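Local coordinates for protein pyridoxamine 5'-phosphate oxidase-related, FMN-binding (PDB 3F7E) that probably acts as an F420-dependent reductase, binding coenzyme F420 and reducing CH-CH groups of substrates such as aflatoxins, at residues 7-12 and 75-79; 38-43 and 119-123. The contacts are given in a common frame with arbitrary orientation. Numbering follows the deposited sequence.

Contact 1. Residues 7-12 and 75-79; sequences GYESLL and RYLEV
Gly-7 and Tyr-8 lead into one short, weakly bonded helical turn, about residues 9-12, that packs on the beginning of strand 76-88. Gly-7 sits at phi/psi 84/9, where a CB would collide with the preceding carbonyl oxygen. Leu-11 N donates to Tyr-8 O (3.0 Å), and Leu-12 N weakly to Glu-9 O (2.9 Å). Across the contact the CA atoms of Tyr-8 and Leu-77 come nearest, at 7.2 Å, too far for backbone-to-backbone hydrogen bonds, so every cross-contact involves a side chain. The polar part belongs to Arg-75, extended with chi1 to chi3 all t. Its NH2 donates to Gly-7 O (2.9 Å, 157°), and Ser-10 OG lies 3.0 Å from the same NH2. A water 3.1 Å from Ser-10 OG accepts a weak bond from Arg-75 NE (3.4 Å). The guanidinium also lies flat on the Tyr-8 ring (chi1 m), a stacked cation-pi pair with planes at 20° and CZ 4.7 Å from the ring centroid. The contact as a whole places helix 9-13 against the antiparallel sheet of the pyridoxamine 5'-phosphate oxidase family fold. Strand 62-68 runs beside 76-88, its Met-65 touching Leu-12, while Phe-126 of strand 116-127 touches Leu-77. The apolar part gathers around Leu-77 (chi1 t, chi2 p): its CD1 is 4.3 Å from Tyr-8 CB, its CB 4.0 Å from Leu-11 CD1, its CD2 3.8 Å from Leu-12 CG. Leu-11 (m, t) also brings CD1 to 3.6 Å from Tyr-76 C, and Leu-12 CD2 (m, t) reaches Val-79 CG2 at 4.3 Å.

Contact 2. Residues 38-43 and 119-123; sequences WDGEVL and IVVRP
An Asx turn in the connection between strands 37-38 and 43-48 leads into an antiparallel pairing with strand 116-127. Asp-39 (chi1 p) accepts at OD2 from Glu-41 N and from Val-42 N, both at 2.8 Å, while its OD1 forms a salt bridge with Arg-44. Gly-40, at phi/psi 97/-13, takes a backbone conformation that calls for glycine, and Asp-39 N donates to Val-42 O (3.3 Å). Leu-43 and Val-121 then form a hydrogen-bonded antiparallel pair, CA atoms 5.1 Å apart: Leu-43 N donates to Val-121 O (2.9 Å, 158°) and Val-121 N to Leu-43 O (2.8 Å, 171°). The latter oxygen also takes a CA-H...O contact from Val-120 CA at 3.5 Å. Leu-43 and Val-121 share one sheet face, CB to CB 4.3 Å. Val-42 (chi1 m) places CG2 3.8 Å from Val-120 CG1 and CG1 over the Arg-122 guanidinium, 3.6 Å from NH2; Arg-122 NE pairs with Glu-84 on strand 76-88. Pro-123 CD lies 3.3 Å from Glu-41 O, and its CG 3.8 Å from Trp-38 CZ3. With no N-H on Pro-123, the next antiparallel position cannot repeat the bond: Glu-41 O meets the proline CD instead, and the ring packs on Trp-38.

In the fold
From the N terminus the chain enters helix 9-13 and runs through strands 18-23, 29-34 and 37-38 to segment 38-43. After strand 43-48, helix 52-59 and strand 62-68, it reaches 75-79, where contact 1 closes a loop of 62 intervening residues. Helix 93-101 follows strand 76-88, and strand 116-127 then returns to 38-43, closing contact 2 over 75 residues. The two closures cross, since their segments alternate. Strands 76-88 and 116-127 are neighbours in one sheet, with Val-79 CG1 3.8 Å from Pro-123 CB. Glu-9 OE1, 2.9 Å from Trp-38 NE1 in a probable hydrogen bond, joins the helix to the end of strand 37-38.

Contact 1. Residues 7-12 and 75-79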
loop_
_atom_site.group_PDB
_atom_site.type_symbol
_atom_site.label_atom_id
_atom_site.label_comp_id
_atom_site.label_asym_id
_atom_site.label_seq_id
_atom_site.Cartn_x
_atom_site.Cartn_y
_atom_site.Cartn_z
ATOM N N GLY A 7 -5.134 10.759 18.424
ATOM C CA GLY A 7 -3.976 11.487 17.902
ATOM C C GLY A 7 -3.370 11.063 16.564
ATOM O O GLY A 7 -2.304 11.575 16.197
ATOM N N TYR A 8 -4.030 10.157 15.833
ATOM C CA TYR A 8 -3.571 9.700 14.509
ATOM C C TYR A 8 -4.483 10.154 13.367
ATOM O O TYR A 8 -4.136 9.992 12.177
ATOM C CB TYR A 8 -3.394 8.172 14.497
ATOM C CG TYR A 8 -2.138 7.708 15.196
ATOM C CD1 TYR A 8 -2.098 7.613 16.581
ATOM C CD2 TYR A 8 -0.982 7.370 14.474
ATOM C CE1 TYR A 8 -0.952 7.203 17.241
ATOM C CE2 TYR A 8 0.179 6.950 15.145
ATOM C CZ TYR A 8 0.177 6.871 16.527
ATOM O OH TYR A 8 1.288 6.457 17.243
ATOM N N GLU A 9 -5.629 10.727 13.706
ATOM C CA GLU A 9 -6.530 11.256 12.707
ATOM C C GLU A 9 -5.832 12.335 11.872
ATOM O O GLU A 9 -6.179 12.537 10.714
ATOM C CB GLU A 9 -7.823 11.787 13.334
ATOM C CG GLU A 9 -8.914 12.054 12.323
ATOM C CD GLU A 9 -10.319 12.216 12.887
ATOM O OE1 GLU A 9 -11.198 12.542 12.095
ATOM O OE2 GLU A 9 -10.529 12.072 14.118
ATOM N N SER A 10 -4.843 12.998 12.476
ATOM C CA SER A 10 -4.045 13.991 11.786
ATOM C C SER A 10 -3.435 13.483 10.477
ATOM O O SER A 10 -3.305 14.266 9.526
ATOM C CB SER A 10 -2.946 14.491 12.718
ATOM O OG SER A 10 -2.287 13.402 13.332
ATOM N N LEU A 11 -3.050 12.198 10.426
ATOM C CA LEU A 11 -2.463 11.595 9.218
ATOM C C LEU A 11 -3.492 11.573 8.111
ATOM O O LEU A 11 -3.144 11.809 6.966
ATOM C CB LEU A 11 -1.896 10.182 9.455
ATOM C CG LEU A 11 -0.529 10.091 10.128
ATOM C CD1 LEU A 11 -0.248 8.654 10.499
ATOM C CD2 LEU A 11 0.549 10.652 9.194
ATOM N N LEU A 12 -4.762 11.351 8.451
ATOM C CA LEU A 12 -5.817 11.315 7.449
ATOM C C LEU A 12 -6.222 12.697 6.987
ATOM O O LEU A 12 -6.869 12.826 5.955
ATOM C CB LEU A 12 -7.037 10.581 7.982
ATOM C CG LEU A 12 -6.795 9.120 8.350
ATOM C CD1 LEU A 12 -8.088 8.522 8.898
ATOM C CD2 LEU A 12 -6.309 8.291 7.140
ATOM N N ARG A 75 5.786 6.711 12.320
ATOM C CA ARG A 75 4.419 7.223 12.465
ATOM C C ARG A 75 3.592 6.830 11.221
ATOM O O ARG A 75 3.897 7.296 10.114
ATOM C CB ARG A 75 4.483 8.727 12.572
ATOM C CG ARG A 75 3.153 9.299 12.687
ATOM C CD ARG A 75 3.266 10.713 13.134
ATOM N NE ARG A 75 1.949 11.307 13.281
ATOM C CZ ARG A 75 1.169 11.180 14.356
ATOM N NH1 ARG A 75 1.584 10.524 15.437
ATOM N NH2 ARG A 75 -0.033 11.751 14.376
ATOM N N TYR A 76 2.544 6.000 11.390
ATOM C CA TYR A 76 1.809 5.474 10.249
ATOM C C TYR A 76 0.406 5.078 10.667
ATOM O O TYR A 76 0.122 4.950 11.893
ATOM C CB TYR A 76 2.544 4.272 9.652
ATOM C CG TYR A 76 2.666 3.087 10.563
ATOM C CD1 TYR A 76 1.611 2.181 10.705
ATOM C CD2 TYR A 76 3.860 2.827 11.239
ATOM C CE1 TYR A 76 1.720 1.062 11.524
ATOM C CE2 TYR A 76 3.978 1.701 12.070
ATOM C CZ TYR A 76 2.903 0.830 12.187
ATOM O OH TYR A 76 3.029 -0.280 12.987
ATOM N N LEU A 77 -0.444 4.782 9.671
ATOM C CA LEU A 77 -1.846 4.404 10.009
ATOM C C LEU A 77 -2.291 3.467 8.904
ATOM O O LEU A 77 -2.199 3.801 7.712
ATOM C CB LEU A 77 -2.791 5.598 10.134
ATOM C CG LEU A 77 -4.212 5.286 10.601
ATOM C CD1 LEU A 77 -4.198 4.744 12.035
ATOM C CD2 LEU A 77 -5.081 6.519 10.561
ATOM N N GLU A 78 -2.808 2.313 9.340
ATOM C CA GLU A 78 -3.401 1.306 8.458
ATOM C C GLU A 78 -4.894 1.270 8.711
ATOM O O GLU A 78 -5.320 1.067 9.853
ATOM C CB GLU A 78 -2.790 -0.076 8.748
ATOM C CG GLU A 78 -1.289 -0.125 8.535
ATOM C CD GLU A 78 -0.636 -1.297 9.195
ATOM O OE1 GLU A 78 -1.369 -2.177 9.690
ATOM O OE2 GLU A 78 0.622 -1.357 9.228
ATOM N N VAL A 79 -5.690 1.465 7.654
ATOM C CA VAL A 79 -7.154 1.520 7.765
ATOM C C VAL A 79 -7.781 0.380 6.977
ATOM O O VAL A 79 -7.656 0.354 5.776
ATOM C CB VAL A 79 -7.722 2.848 7.187
ATOM C CG1 VAL A 79 -9.245 2.976 7.453
ATOM C CG2 VAL A 79 -6.976 4.085 7.761
HETATM O O HOH W 1 0.284 13.660 11.571
#

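Contact 2. Residues 38-43 and 119-123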
loop_
_atom_site.group_PDB
_atom_site.type_symbol
_atom_site.label_atom_id
_atom_site.label_comp_id
_atom_site.label_asym_id
_atom_site.label_seq_id
_atom_site.Cartn_x
_atom_site.Cartn_y
_atom_site.Cartn_z
ATOM N N TRP A 38 -10.754 12.522 3.490
ATOM C CA TRP A 38 -11.322 12.037 4.745
ATOM C C TRP A 38 -12.199 13.129 5.325
ATOM O O TRP A 38 -11.760 14.272 5.433
ATOM C CB TRP A 38 -10.170 11.728 5.706
ATOM C CG TRP A 38 -10.549 11.441 7.144
ATOM C CD1 TRP A 38 -10.271 12.230 8.255
ATOM C CD2 TRP A 38 -11.211 10.279 7.649
ATOM N NE1 TRP A 38 -10.717 11.616 9.392
ATOM C CE2 TRP A 38 -11.311 10.429 9.056
ATOM C CE3 TRP A 38 -11.753 9.132 7.049
ATOM C CZ2 TRP A 38 -11.898 9.467 9.870
ATOM C CZ3 TRP A 38 -12.343 8.178 7.857
ATOM C CH2 TRP A 38 -12.419 8.356 9.261
ATOM N N ASP A 39 -13.436 12.792 5.673
ATOM C CA ASP A 39 -14.362 13.788 6.219
ATOM C C ASP A 39 -14.626 13.598 7.718
ATOM O O ASP A 39 -15.534 14.232 8.256
ATOM C CB ASP A 39 -15.681 13.795 5.416
ATOM C CG ASP A 39 -16.513 12.556 5.620
ATOM O OD1 ASP A 39 -17.609 12.522 5.016
ATOM O OD2 ASP A 39 -16.077 11.650 6.375
ATOM N N GLY A 40 -13.834 12.752 8.384
ATOM C CA GLY A 40 -14.028 12.408 9.807
ATOM C C GLY A 40 -14.792 11.106 10.012
ATOM O O GLY A 40 -14.827 10.560 11.127
ATOM N N GLU A 41 -15.412 10.613 8.940
ATOM C CA GLU A 41 -16.227 9.391 8.996
ATOM C C GLU A 41 -15.900 8.375 7.889
ATOM O O GLU A 41 -15.786 7.197 8.160
ATOM C CB GLU A 41 -17.706 9.746 8.969
ATOM C CG GLU A 41 -18.048 10.688 10.137
ATOM C CD GLU A 41 -19.487 11.019 10.261
ATOM O OE1 GLU A 41 -20.305 10.508 9.458
ATOM O OE2 GLU A 41 -19.796 11.798 11.196
ATOM N N VAL A 42 -15.748 8.855 6.660
ATOM C CA VAL A 42 -15.476 7.976 5.519
ATOM C C VAL A 42 -14.323 8.523 4.693
ATOM O O VAL A 42 -14.030 9.725 4.688
ATOM C CB VAL A 42 -16.747 7.756 4.637
ATOM C CG1 VAL A 42 -17.839 7.031 5.419
ATOM C CG2 VAL A 42 -17.233 9.031 3.990
ATOM N N LEU A 43 -13.662 7.604 4.000
ATOM C CA LEU A 43 -12.633 7.914 2.990
ATOM C C LEU A 43 -13.290 7.925 1.618
ATOM O O LEU A 43 -14.163 7.093 1.337
ATOM C CB LEU A 43 -11.553 6.816 2.987
ATOM C CG LEU A 43 -10.679 6.771 4.251
ATOM C CD1 LEU A 43 -9.997 5.394 4.405
ATOM C CD2 LEU A 43 -9.648 7.914 4.262
ATOM N N ILE A 119 -15.583 6.540 -4.871
ATOM C CA ILE A 119 -15.656 5.307 -4.060
ATOM C C ILE A 119 -15.644 5.705 -2.590
ATOM O O ILE A 119 -14.722 6.411 -2.168
ATOM C CB ILE A 119 -14.449 4.368 -4.350
ATOM C CG1 ILE A 119 -14.317 4.051 -5.843
ATOM C CG2 ILE A 119 -14.513 3.113 -3.490
ATOM C CD1 ILE A 119 -15.406 3.236 -6.401
ATOM N N VAL A 120 -16.659 5.280 -1.832
ATOM C CA VAL A 120 -16.833 5.706 -0.439
ATOM C C VAL A 120 -16.581 4.513 0.480
ATOM O O VAL A 120 -17.267 3.488 0.353
ATOM C CB VAL A 120 -18.274 6.242 -0.208
ATOM C CG1 VAL A 120 -18.385 6.777 1.187
ATOM C CG2 VAL A 120 -18.598 7.304 -1.254
ATOM N N VAL A 121 -15.593 4.637 1.369
ATOM C CA VAL A 121 -15.155 3.543 2.230
ATOM C C VAL A 121 -15.363 3.914 3.700
ATOM O O VAL A 121 -14.904 4.965 4.163
ATOM C CB VAL A 121 -13.648 3.247 2.008
ATOM C CG1 VAL A 121 -13.087 2.295 3.068
ATOM C CG2 VAL A 121 -13.422 2.712 0.597
ATOM N N ARG A 122 -16.061 3.043 4.423
ATOM C CA ARG A 122 -16.265 3.201 5.858
ATOM C C ARG A 122 -15.277 2.313 6.605
ATOM O O ARG A 122 -15.269 1.104 6.411
ATOM C CB ARG A 122 -17.687 2.850 6.255
ATOM C CG ARG A 122 -17.923 3.089 7.764
ATOM C CD ARG A 122 -19.380 3.069 8.126
ATOM N NE ARG A 122 -20.115 4.061 7.351
ATOM C CZ ARG A 122 -20.303 5.321 7.736
ATOM N NH1 ARG A 122 -19.854 5.746 8.924
ATOM N NH2 ARG A 122 -20.978 6.144 6.945
ATOM N N PRO A 123 -14.411 2.909 7.446
ATOM C CA PRO A 123 -13.465 2.111 8.208
ATOM C C PRO A 123 -14.109 1.063 9.103
ATOM O O PRO A 123 -15.148 1.324 9.748
ATOM C CB PRO A 123 -12.695 3.153 9.037
ATOM C CG PRO A 123 -12.776 4.408 8.211
ATOM C CD PRO A 123 -14.198 4.352 7.690
#